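Local coordinates for protein succinyl-CoA ligase (ADP-forming) subunit alpha (Methanosaeta concilii, PDB 6HXI) that belongs to the succinyl-CoA synthetase family, carries a citrate-synthase-like C-terminal region, binds coenzyme A and assembles with a second kind of chain, at residues R107-A113 with I134-T140; E118-R122 with G204-P208; A125-R129 with P208-D214. All coordinates share one frame. Where two conformers were deposited one is given. Residue numbers count along the deposited sequence, not the author numbering.

Contact 1: residues R107-A113 with I134-T140; sequences RIVAVIA and IVIGPAT. With COA (coenzyme A), chain G.
Strands 108-111 and 134-136 are the parallel pair of a right-handed beta-alpha-beta crossover in a Rossmann-like CoA-binding domain, axes 4.7 Å apart at 18°. Ile108 pairs with Ile134, Val109 with Val135, Ala110 with Ile136. Backbone bonds run from Ile134 N to Arg107 O (2.8 Å), Val109 N to Ile134 O (2.9 Å), Ile136 N to Val109 O (2.9 Å) and Val111 N to Ile136 O (2.7 Å). Val111 O instead takes Pro138 CA (CA-H...O, 3.3 Å). Arg107 NH2 bonds Val7 O and, weakly, NH1 Leu8 O. Ile108 CG2 meets Ile136 CD1 at 3.8 Å; Val111 CG2 meets Val135 CG1 (both chi1 t) at 3.9 Å. Gly137 (phi 114°, psi -165°) has angles that call for glycine; a CB would lie 2.2 Å from Val111 O. Cis Pro138 follows. Ala139 N, at positive phi, donates to Ala113 O (2.7 Å). Thr140 OG1 bonds Ala201 O and Gly142 N. The loops beyond line the coenzyme A pocket with Ile112, Ala139 and Thr140; ligand N4P donates to Ile112 O at 2.9 Å.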
# COMPACT_ATOMS: atom_id res chain seq x y z
N ARG B 107 17.41 -42.37 -27.74
CA ARG B 107 17.38 -43.38 -28.81
C ARG B 107 16.25 -43.10 -29.83
O ARG B 107 16.44 -43.35 -31.03
CB ARG B 107 17.22 -44.77 -28.16
CG ARG B 107 17.12 -45.93 -29.13
CD ARG B 107 16.71 -47.17 -28.39
NE ARG B 107 16.22 -48.21 -29.30
CZ ARG B 107 15.10 -48.90 -29.11
NH1 ARG B 107 14.34 -48.68 -28.04
NH2 ARG B 107 14.73 -49.82 -29.98
N ILE B 108 15.08 -42.59 -29.37
CA ILE B 108 13.91 -42.32 -30.21
C ILE B 108 13.46 -40.86 -30.11
O ILE B 108 13.35 -40.32 -29.00
CB ILE B 108 12.75 -43.30 -29.90
CG1 ILE B 108 13.17 -44.78 -30.03
CG2 ILE B 108 11.50 -43.02 -30.77
CD1 ILE B 108 12.73 -45.61 -28.89
N VAL B 109 13.22 -40.22 -31.28
CA VAL B 109 12.68 -38.88 -31.36
C VAL B 109 11.45 -38.96 -32.26
O VAL B 109 11.55 -39.44 -33.38
CB VAL B 109 13.67 -37.77 -31.84
CG1 VAL B 109 13.04 -36.39 -31.68
CG2 VAL B 109 15.01 -37.84 -31.11
N ALA B 110 10.29 -38.50 -31.75
CA ALA B 110 9.06 -38.42 -32.52
C ALA B 110 8.86 -36.96 -32.87
O ALA B 110 8.77 -36.12 -31.97
CB ALA B 110 7.88 -38.93 -31.68
N VAL B 111 8.88 -36.64 -34.17
CA VAL B 111 8.72 -35.29 -34.72
C VAL B 111 7.27 -35.09 -35.14
O VAL B 111 6.81 -35.68 -36.11
CB VAL B 111 9.72 -35.00 -35.88
CG1 VAL B 111 9.65 -33.54 -36.30
CG2 VAL B 111 11.15 -35.37 -35.50
N ILE B 112 6.55 -34.24 -34.41
CA ILE B 112 5.13 -33.97 -34.65
C ILE B 112 4.90 -32.93 -35.76
O ILE B 112 3.89 -33.01 -36.46
CB ILE B 112 4.40 -33.56 -33.32
CG1 ILE B 112 4.70 -34.54 -32.12
CG2 ILE B 112 2.90 -33.35 -33.49
CD1 ILE B 112 4.54 -36.01 -32.27
N ALA B 113 5.79 -31.93 -35.88
CA ALA B 113 5.60 -30.82 -36.81
C ALA B 113 5.36 -31.22 -38.24
O ALA B 113 5.98 -32.14 -38.77
CB ALA B 113 6.78 -29.86 -36.75
N ILE B 134 16.14 -43.92 -33.76
CA ILE B 134 14.88 -43.93 -34.53
C ILE B 134 14.23 -42.55 -34.56
O ILE B 134 14.12 -41.90 -33.52
CB ILE B 134 13.90 -45.05 -34.04
CG1 ILE B 134 14.46 -46.46 -34.36
CG2 ILE B 134 12.47 -44.92 -34.62
CD1 ILE B 134 15.10 -47.15 -33.16
N VAL B 135 13.80 -42.10 -35.75
CA VAL B 135 13.05 -40.87 -35.89
C VAL B 135 11.66 -41.24 -36.44
O VAL B 135 11.57 -41.79 -37.54
CB VAL B 135 13.73 -39.73 -36.73
CG1 VAL B 135 12.78 -38.55 -36.94
CG2 VAL B 135 15.01 -39.26 -36.06
N ILE B 136 10.61 -41.00 -35.65
CA ILE B 136 9.24 -41.23 -36.08
C ILE B 136 8.74 -39.84 -36.46
O ILE B 136 8.77 -38.93 -35.65
CB ILE B 136 8.34 -41.94 -35.01
CG1 ILE B 136 8.81 -43.39 -34.77
CG2 ILE B 136 6.87 -41.94 -35.44
CD1 ILE B 136 8.88 -43.75 -33.37
N GLY B 137 8.40 -39.68 -37.72
CA GLY B 137 7.95 -38.41 -38.28
C GLY B 137 8.94 -37.89 -39.30
O GLY B 137 9.77 -38.65 -39.79
N PRO B 138 8.86 -36.60 -39.70
CA PRO B 138 7.94 -35.54 -39.22
C PRO B 138 6.51 -35.73 -39.67
O PRO B 138 6.22 -36.68 -40.41
CB PRO B 138 8.55 -34.24 -39.82
CG PRO B 138 9.93 -34.62 -40.32
CD PRO B 138 9.82 -36.07 -40.70
N ALA B 139 5.61 -34.82 -39.25
CA ALA B 139 4.19 -34.79 -39.61
C ALA B 139 3.43 -36.06 -39.17
O ALA B 139 2.66 -36.62 -39.94
CB ALA B 139 4.02 -34.52 -41.11
N THR B 140 3.64 -36.47 -37.92
CA THR B 140 2.96 -37.63 -37.34
C THR B 140 2.42 -37.31 -35.97
O THR B 140 2.83 -36.31 -35.40
CB THR B 140 3.92 -38.85 -37.30
OG1 THR B 140 3.17 -39.99 -36.90
CG2 THR B 140 5.06 -38.66 -36.32
N1A COA G . 6.95 -13.29 -29.22
C2A COA G . 7.65 -13.85 -30.21
N3A COA G . 7.53 -15.08 -30.73
C4A COA G . 6.59 -15.79 -30.08
C5A COA G . 5.80 -15.35 -29.04
C6A COA G . 5.97 -14.02 -28.62
N6A COA G . 5.21 -13.43 -27.70
N7A COA G . 5.01 -16.39 -28.55
C8A COA G . 5.34 -17.41 -29.30
N9A COA G . 6.29 -17.12 -30.25
C1B COA G . 6.90 -18.04 -31.21
C2B COA G . 7.56 -19.28 -30.61
O2B COA G . 8.88 -18.99 -30.14
C3B COA G . 7.57 -20.20 -31.83
O3B COA G . 8.65 -19.89 -32.74
P3B COA G . 9.31 -20.95 -33.73
O7A COA G . 8.20 -21.55 -34.52
O8A COA G . 10.28 -20.17 -34.55
O9A COA G . 10.08 -21.94 -32.84
C4B COA G . 6.31 -19.81 -32.61
O4B COA G . 5.90 -18.53 -32.08
C5B COA G . 5.17 -20.79 -32.55
O5B COA G . 5.04 -21.21 -31.17
P1A COA G . 4.76 -22.77 -30.78
O1A COA G . 4.27 -22.97 -29.40
O2A COA G . 5.93 -23.67 -31.15
O3A COA G . 3.58 -22.98 -31.84
P2A COA G . 2.43 -24.01 -32.22
O4A COA G . 1.20 -23.67 -31.49
O5A COA G . 2.23 -23.85 -33.71
O6A COA G . 2.96 -25.50 -31.84
CBP COA G . 2.97 -27.63 -33.03
CCP COA G . 3.71 -26.31 -32.77
CDP COA G . 3.83 -28.46 -33.99
CEP COA G . 2.76 -28.42 -31.72
CAP COA G . 1.59 -27.31 -33.67
OAP COA G . 1.72 -26.35 -34.71
C9P COA G . 0.78 -28.49 -34.16
O9P COA G . 0.12 -29.16 -33.37
N8P COA G . 0.82 -28.74 -35.48
C7P COA G . 0.17 -29.90 -36.09
C6P COA G . 1.17 -30.85 -36.69
C5P COA G . 0.51 -32.00 -37.41
O5P COA G . -0.59 -31.86 -37.93
N4P COA G . 1.18 -33.15 -37.42
C3P COA G . 0.63 -34.38 -37.98
C2P COA G . -0.30 -35.09 -37.02
S1P COA G . -0.70 -36.67 -37.82

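Contact 2: residues E118-R122 with G204-P208; sequences ERQSR and GDRYP
Residues 118-122 open helix 118-130, with Arg122 N bonded to Glu118 O at 3.0 Å. They face 204-208, an irregular loop after strand 196-201. The nearest CA pair is Arg122 with Tyr207, at 5.9 Å. No direct hydrogen bond crosses between the segments. Glu118 (chi1 m, chi2 t) lays its CB 3.6 Å from Tyr207 CD2. Its OE2 accepts from a water at 3.0 Å, and the same water accepts from Arg206 N at 2.8 Å. Its OE1 is bonded to Gln3 of the citrate lyase chain. Ser121 points toward the loop, and its CB lies 3.1 Å from Tyr207 O. A second water accepts from Ser121 OG at 2.6 Å and donates to Asp205 OD2 at 2.6 Å. Arg122 (chi1 m, chi2 t, chi3 m), one of two deposited conformers, meets the Tyr207 ring face with its guanidinium edge, not stacked flat. Its CZ sits 4.4 Å from the ring centroid, 7° off the normal; Arg122 NH2 is 3.2 Å from Tyr207 CE2. Arg122 CD adds a CH-pi contact, 4.2 Å from the centroid. Tyr207 (chi1 m, chi2 -85°) has its OH bonded to Ser124 O of the citrate lyase chain. Arg206 turns to Lys279 O and Glu285. The result is a cation-pi contact and two water bridges between the helix of a beta-alpha-beta unit and a loop of the CoA-ligase region, at the citrate lyase interface.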
# COMPACT_ATOMS: atom_id res chain seq x y z
N GLU B 118 12.06 -31.21 -46.84
CA GLU B 118 12.45 -32.57 -47.24
C GLU B 118 13.93 -32.81 -47.00
O GLU B 118 14.29 -33.89 -46.52
CB GLU B 118 12.04 -32.84 -48.68
CG GLU B 118 10.53 -32.97 -48.84
CD GLU B 118 9.93 -32.88 -50.23
OE1 GLU B 118 10.69 -32.95 -51.23
OE2 GLU B 118 8.69 -32.77 -50.32
N ARG B 119 14.78 -31.78 -47.26
CA ARG B 119 16.23 -31.88 -47.03
C ARG B 119 16.59 -32.12 -45.53
O ARG B 119 17.42 -32.98 -45.24
CB ARG B 119 16.98 -30.67 -47.60
CG ARG B 119 18.46 -30.71 -47.24
CD ARG B 119 19.38 -29.86 -48.08
NE ARG B 119 20.75 -30.01 -47.59
CZ ARG B 119 21.56 -31.02 -47.91
NH1 ARG B 119 22.78 -31.08 -47.39
NH2 ARG B 119 21.16 -31.98 -48.75
N GLN B 120 15.94 -31.39 -44.62
CA GLN B 120 16.07 -31.51 -43.17
C GLN B 120 15.67 -32.91 -42.69
O GLN B 120 16.39 -33.51 -41.89
CB GLN B 120 15.23 -30.44 -42.47
CG GLN B 120 15.83 -29.03 -42.56
CD GLN B 120 14.99 -27.98 -41.88
OE1 GLN B 120 14.18 -28.26 -40.99
NE2 GLN B 120 15.12 -26.73 -42.30
N SER B 121 14.54 -33.44 -43.21
CA SER B 121 14.06 -34.80 -42.87
C SER B 121 15.05 -35.86 -43.32
O SER B 121 15.31 -36.80 -42.56
CB SER B 121 12.68 -35.04 -43.46
OG SER B 121 11.78 -34.22 -42.76
N ARG B 122 15.61 -35.73 -44.54
CA ARG B 122 16.62 -36.65 -45.06
C ARG B 122 17.87 -36.62 -44.17
O ARG B 122 18.43 -37.67 -43.86
CB ARG B 122 17.03 -36.27 -46.49
CG ARG B 122 16.02 -36.63 -47.55
CD ARG B 122 16.64 -36.59 -48.93
NE ARG B 122 16.97 -35.23 -49.37
CZ ARG B 122 16.11 -34.41 -49.96
NH1 ARG B 122 16.50 -33.20 -50.34
NH2 ARG B 122 14.87 -34.80 -50.22
N GLY B 204 3.24 -38.33 -43.30
CA GLY B 204 2.95 -38.27 -44.73
C GLY B 204 3.96 -37.54 -45.59
O GLY B 204 3.67 -37.22 -46.75
N ASP B 205 5.14 -37.29 -45.06
CA ASP B 205 6.17 -36.59 -45.80
C ASP B 205 6.87 -37.53 -46.80
O ASP B 205 6.97 -38.74 -46.54
CB ASP B 205 7.17 -35.92 -44.84
CG ASP B 205 6.66 -34.67 -44.10
OD1 ASP B 205 5.62 -34.11 -44.51
OD2 ASP B 205 7.31 -34.25 -43.14
N ARG B 206 7.35 -36.98 -47.93
CA ARG B 206 8.05 -37.75 -48.97
C ARG B 206 9.32 -38.46 -48.44
O ARG B 206 9.64 -39.55 -48.91
CB ARG B 206 8.39 -36.86 -50.19
CG ARG B 206 8.67 -37.68 -51.44
CD ARG B 206 8.69 -36.88 -52.74
NE ARG B 206 7.35 -36.47 -53.18
CZ ARG B 206 6.62 -37.16 -54.05
NH1 ARG B 206 5.42 -36.71 -54.40
NH2 ARG B 206 7.08 -38.29 -54.56
N TYR B 207 10.03 -37.84 -47.48
CA TYR B 207 11.27 -38.37 -46.91
C TYR B 207 11.11 -38.51 -45.41
O TYR B 207 11.36 -37.56 -44.68
CB TYR B 207 12.46 -37.47 -47.29
CG TYR B 207 12.63 -37.36 -48.79
CD1 TYR B 207 13.36 -38.31 -49.50
CD2 TYR B 207 12.01 -36.34 -49.51
CE1 TYR B 207 13.47 -38.24 -50.90
CE2 TYR B 207 12.11 -36.26 -50.90
CZ TYR B 207 12.85 -37.21 -51.58
OH TYR B 207 12.94 -37.14 -52.95
N PRO B 208 10.59 -39.66 -44.91
CA PRO B 208 10.37 -39.75 -43.45
C PRO B 208 11.65 -40.05 -42.68
O PRO B 208 12.66 -40.41 -43.28
CB PRO B 208 9.34 -40.87 -43.33
CG PRO B 208 9.66 -41.79 -44.53
CD PRO B 208 10.20 -40.91 -45.61
O HOH W 1 7.65 -34.20 -47.92
O HOH W 2 9.62 -33.62 -44.14

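Contact 3: residues A125-R129 with P208-D214; sequences AATAR and PGSNMLD
Residues 125-129 are a regular turn of helix 118-130, with Arg129 N bonded to Ala125 O at 3.0 Å. Residues 208-214 run from an extended Pro208 (psi 168°) through Gly209 (phi -68°, psi -34°) and extended Ser210 and Asn211 into helix 212-221. The contact thus joins the crossover helix of the beta-alpha-beta unit to the loop leading from strand 196-201 of the second sheet into helix 212-221. The segments come closest at Ala125 and Gly209, whose CA atoms are 4.2 Å apart. A CB on Gly209 would point away. Ala125 CA makes a CA-H...O contact to Gly209 O at 3.6 Å. Ala125 CB points toward the loop and lies 3.5 Å from Pro208 O and 3.5 Å from Gly209 O. The CA-to-CB bond of Arg129 (chi1 m, chi2 t, chi3 -138°) points sideways, and the long side chain brings its guanidinium to the loop. Its NH2 forms a salt bridge with Asp214 OD2 at 2.9 Å. Gly209 O lies over one guanidinium face, 3.5 Å from Arg129 NH1, but is not hydrogen-bonded to it. Asn211 ND2 is held by Asp238, and Ser210 OG by Val135 O and His215. The salt bridge to Arg129 is the main polar link; the same oxygen of Asp214 (chi1 m) takes a second, weak bond from Asn211 N at 3.3 Å.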
# COMPACT_ATOMS: atom_id res chain seq x y z
N ALA B 125 16.92 -38.46 -40.85
CA ALA B 125 16.83 -39.88 -41.16
C ALA B 125 18.20 -40.50 -41.25
O ALA B 125 18.42 -41.53 -40.62
CB ALA B 125 16.07 -40.11 -42.47
N ALA B 126 19.13 -39.86 -42.01
CA ALA B 126 20.51 -40.32 -42.17
C ALA B 126 21.27 -40.26 -40.82
O ALA B 126 22.01 -41.19 -40.50
CB ALA B 126 21.21 -39.48 -43.21
N THR B 127 21.07 -39.18 -40.03
CA THR B 127 21.68 -39.01 -38.71
C THR B 127 21.22 -40.15 -37.81
O THR B 127 22.04 -40.78 -37.14
CB THR B 127 21.40 -37.61 -38.14
OG1 THR B 127 22.02 -36.65 -38.98
CG2 THR B 127 21.93 -37.41 -36.73
N ALA B 128 19.92 -40.47 -37.85
CA ALA B 128 19.31 -41.54 -37.07
C ALA B 128 19.90 -42.89 -37.42
O ALA B 128 20.33 -43.62 -36.51
CB ALA B 128 17.80 -41.54 -37.26
N ARG B 129 19.99 -43.21 -38.72
CA ARG B 129 20.54 -44.48 -39.22
C ARG B 129 22.01 -44.67 -38.85
O ARG B 129 22.38 -45.75 -38.39
CB ARG B 129 20.28 -44.66 -40.75
CG ARG B 129 18.78 -44.74 -41.09
CD ARG B 129 18.47 -44.95 -42.56
NE ARG B 129 17.35 -44.12 -43.04
CZ ARG B 129 16.05 -44.40 -42.88
NH1 ARG B 129 15.13 -43.58 -43.36
NH2 ARG B 129 15.67 -45.49 -42.21
N PRO B 208 10.59 -39.66 -44.91
CA PRO B 208 10.37 -39.75 -43.45
C PRO B 208 11.65 -40.05 -42.68
O PRO B 208 12.66 -40.41 -43.28
CB PRO B 208 9.34 -40.87 -43.33
CG PRO B 208 9.66 -41.79 -44.53
CD PRO B 208 10.20 -40.91 -45.61
N GLY B 209 11.60 -39.90 -41.35
CA GLY B 209 12.72 -40.20 -40.46
C GLY B 209 12.99 -41.69 -40.44
O GLY B 209 14.15 -42.12 -40.35
N SER B 210 11.91 -42.48 -40.56
CA SER B 210 11.94 -43.94 -40.62
C SER B 210 10.85 -44.38 -41.60
O SER B 210 9.76 -43.80 -41.63
CB SER B 210 11.68 -44.56 -39.25
OG SER B 210 10.48 -44.08 -38.66
N ASN B 211 11.17 -45.36 -42.43
CA ASN B 211 10.27 -45.91 -43.42
C ASN B 211 9.39 -46.96 -42.77
O ASN B 211 9.68 -47.41 -41.66
CB ASN B 211 11.07 -46.49 -44.60
CG ASN B 211 11.70 -45.39 -45.44
OD1 ASN B 211 12.88 -45.06 -45.29
ND2 ASN B 211 10.88 -44.70 -46.24
N MET B 212 8.29 -47.33 -43.43
CA MET B 212 7.38 -48.34 -42.89
C MET B 212 8.10 -49.66 -42.63
O MET B 212 7.85 -50.28 -41.59
CB MET B 212 6.18 -48.57 -43.80
CG MET B 212 5.13 -47.48 -43.74
SD MET B 212 3.84 -47.84 -44.95
CE MET B 212 2.75 -46.68 -44.58
N LEU B 213 9.00 -50.08 -43.55
CA LEU B 213 9.75 -51.34 -43.43
C LEU B 213 10.57 -51.44 -42.16
O LEU B 213 10.62 -52.53 -41.59
CB LEU B 213 10.61 -51.65 -44.67
CG LEU B 213 11.32 -53.03 -44.67
CD1 LEU B 213 10.32 -54.20 -44.65
CD2 LEU B 213 12.31 -53.15 -45.82
N ASP B 214 11.17 -50.33 -41.68
CA ASP B 214 11.96 -50.31 -40.44
C ASP B 214 11.13 -50.91 -39.30
O ASP B 214 11.59 -51.88 -38.66
CB ASP B 214 12.40 -48.86 -40.09
CG ASP B 214 13.15 -48.11 -41.18
OD1 ASP B 214 13.32 -48.67 -42.29
OD2 ASP B 214 13.57 -46.95 -40.91

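Overall arrangement
Contacts 1, 2 and 3 lie within about 11 Å of one another, centre to centre, in the coenzyme A-binding part of the chain. Along the sequence come 107-113, 118-122, 125-129, 134-140 and then 204-214. Helix 118-130 connects the two strands of contact 1 and supplies one side of contacts 2 and 3, which share Pro208. The 204-214 loop leads from strand 196-201 of the second sheet to helix 212-221. It also meets contact 1 directly: Gly137 O is 2.7 Å from Gly209 N, a probable hydrogen bond. The edge of the first sheet, its crossover helix and the loop from the second sheet are therefore joined beside the ligand pocket.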